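Local coordinates for dihydroxyacetone kinase (Citrobacter freundii, PDB 1UN8), which catalyses the ATP-dependent phosphorylation of dihydroxyacetone to dihydroxyacetone phosphate, a step of glycerol fermentation, and works as a homodimer, at residues Phe187-Ala192 / Val241-Ala246. Numbering follows the deposited sequence.
Sequences FSLGVA and VDKLLA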
loop_
_atom_site.group_PDB
_atom_site.type_symbol
_atom_site.label_atom_id
_atom_site.label_comp_id
_atom_site.label_asym_id
_atom_site.label_seq_id
_atom_site.Cartn_x
_atom_site.Cartn_y
_atom_site.Cartn_z
ATOM N N PHE A 187 18.071 -4.198 -13.448
ATOM C CA PHE A 187 18.473 -5.067 -12.347
ATOM C C PHE A 187 17.605 -4.811 -11.111
ATOM O O PHE A 187 17.456 -3.672 -10.650
ATOM C CB PHE A 187 19.955 -4.838 -12.023
ATOM C CG PHE A 187 20.848 -4.848 -13.242
ATOM C CD1 PHE A 187 20.938 -3.728 -14.067
ATOM C CD2 PHE A 187 21.536 -6.005 -13.607
ATOM C CE1 PHE A 187 21.688 -3.760 -15.233
ATOM C CE2 PHE A 187 22.291 -6.043 -14.776
ATOM C CZ PHE A 187 22.366 -4.920 -15.590
ATOM N N SER A 188 17.021 -5.876 -10.578
ATOM C CA SER A 188 16.161 -5.744 -9.412
ATOM C C SER A 188 16.536 -6.698 -8.283
ATOM O O SER A 188 17.040 -7.799 -8.520
ATOM C CB SER A 188 14.712 -5.988 -9.812
ATOM O OG SER A 188 14.358 -5.182 -10.915
ATOM N N LEU A 189 16.285 -6.252 -7.058
ATOM C CA LEU A 189 16.550 -7.049 -5.875
ATOM C C LEU A 189 15.463 -6.762 -4.847
ATOM O O LEU A 189 15.198 -5.613 -4.513
ATOM C CB LEU A 189 17.921 -6.710 -5.289
ATOM C CG LEU A 189 18.314 -7.486 -4.030
ATOM C CD1 LEU A 189 18.202 -8.976 -4.303
ATOM C CD2 LEU A 189 19.736 -7.093 -3.604
ATOM N N GLY A 190 14.832 -7.811 -4.348
ATOM C CA GLY A 190 13.778 -7.624 -3.368
ATOM C C GLY A 190 14.098 -8.218 -2.009
ATOM O O GLY A 190 15.002 -9.049 -1.863
ATOM N N VAL A 191 13.354 -7.781 -1.001
ATOM C CA VAL A 191 13.550 -8.280 0.348
ATOM C C VAL A 191 12.193 -8.250 1.022
ATOM O O VAL A 191 11.379 -7.365 0.733
ATOM C CB VAL A 191 14.552 -7.401 1.146
ATOM C CG1 VAL A 191 13.976 -6.013 1.373
ATOM C CG2 VAL A 191 14.896 -8.075 2.468
ATOM N N ALA A 192 11.941 -9.219 1.903
ATOM C CA ALA A 192 10.670 -9.282 2.594
ATOM C C ALA A 192 10.792 -9.765 4.034
ATOM O O ALA A 192 11.671 -10.568 4.365
ATOM C CB ALA A 192 9.718 -10.178 1.819
ATOM N N VAL A 241 22.070 -2.443 -1.977
ATOM C CA VAL A 241 22.766 -1.545 -2.873
ATOM C C VAL A 241 24.094 -2.139 -3.336
ATOM O O VAL A 241 24.491 -1.968 -4.493
ATOM C CB VAL A 241 22.988 -0.172 -2.211
ATOM C CG1 VAL A 241 23.952 0.680 -3.040
ATOM C CG2 VAL A 241 21.659 0.533 -2.086
ATOM N N ASP A 242 24.784 -2.841 -2.446
ATOM C CA ASP A 242 26.049 -3.443 -2.835
ATOM C C ASP A 242 25.820 -4.403 -3.993
ATOM O O ASP A 242 26.449 -4.280 -5.046
ATOM C CB ASP A 242 26.689 -4.201 -1.666
ATOM C CG ASP A 242 27.312 -3.274 -0.639
ATOM O OD1 ASP A 242 27.873 -2.232 -1.050
ATOM O OD2 ASP A 242 27.257 -3.595 0.570
ATOM N N LYS A 243 24.905 -5.349 -3.794
ATOM C CA LYS A 243 24.596 -6.336 -4.818
ATOM C C LYS A 243 24.143 -5.686 -6.110
ATOM O O LYS A 243 24.449 -6.180 -7.194
ATOM C CB LYS A 243 23.553 -7.319 -4.299
ATOM C CG LYS A 243 24.094 -8.116 -3.138
ATOM C CD LYS A 243 23.145 -9.161 -2.623
ATOM C CE LYS A 243 23.807 -9.954 -1.507
ATOM N NZ LYS A 243 25.129 -10.512 -1.951
ATOM N N LEU A 244 23.426 -4.569 -6.007
ATOM C CA LEU A 244 22.998 -3.882 -7.214
ATOM C C LEU A 244 24.226 -3.317 -7.914
ATOM O O LEU A 244 24.370 -3.458 -9.128
ATOM C CB LEU A 244 22.021 -2.755 -6.885
ATOM C CG LEU A 244 20.549 -3.160 -6.732
ATOM C CD1 LEU A 244 19.741 -1.992 -6.203
ATOM C CD2 LEU A 244 19.996 -3.617 -8.069
ATOM N N LEU A 245 25.120 -2.692 -7.147
ATOM C CA LEU A 245 26.326 -2.115 -7.721
ATOM C C LEU A 245 27.217 -3.160 -8.383
ATOM O O LEU A 245 27.841 -2.892 -9.414
ATOM C CB LEU A 245 27.123 -1.358 -6.655
ATOM C CG LEU A 245 26.593 0.034 -6.305
ATOM C CD1 LEU A 245 27.499 0.700 -5.289
ATOM C CD2 LEU A 245 26.501 0.882 -7.566
ATOM N N ALA A 246 27.272 -4.347 -7.797
ATOM C CA ALA A 246 28.089 -5.415 -8.350
ATOM C C ALA A 246 27.554 -5.885 -9.704
ATOM O O ALA A 246 28.302 -6.439 -10.513
ATOM C CB ALA A 246 28.149 -6.589 -7.376
#
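Phe187 and Leu244 mark the closest approach of the two backbones, their CA atoms 6.9 Å apart, where strand 187-192 passes the helical segment 241-246. From there the strand runs out from under this part of the helix, and only its first half, through Phe187 and Leu189, takes part. No hydrogen bond joins the two segments; the contact is one of van der Waals packing and small, burying 191 Å² in all.

Leu244 makes the deeper half of it, lying against the strand backbone. The CD2 methyl of Leu244 lies 3.6 Å from the carbonyl O of Phe187 and 4.1 Å from Phe187 CB. Phe187 starts toward the helix, but its CG lies anti to its own carbonyl carbon (chi1 -48°) and the ring is carried off, so that CB rather than the ring meets the leucine. Next along the same side of the strand, Leu189 sets CD2 against Lys243, 3.9 Å from CB and 4.1 Å from CD of the lysine. The lysine thus lends the aliphatic part of its chain to the edge of the core, while its ammonium group leads away from the strand. Ser188, between them, faces the other side of the sheet, where its OG hydrogen-bonds to Asp139 and Thr306.

The arrangement is a helix packed on one face of a mixed sheet in the DhaK domain, away from the substrate- and ATP-binding residues. Strand 186-192 is an inner strand, flanked by 213-215 and 301-309; Leu215 from the first touches both Leu189 and Lys243, and Leu305 from the second touches Leu244. Helix 233-247 continues the same packing through Met240, which meets Leu189 and Val191, and Val236, which also covers Val191.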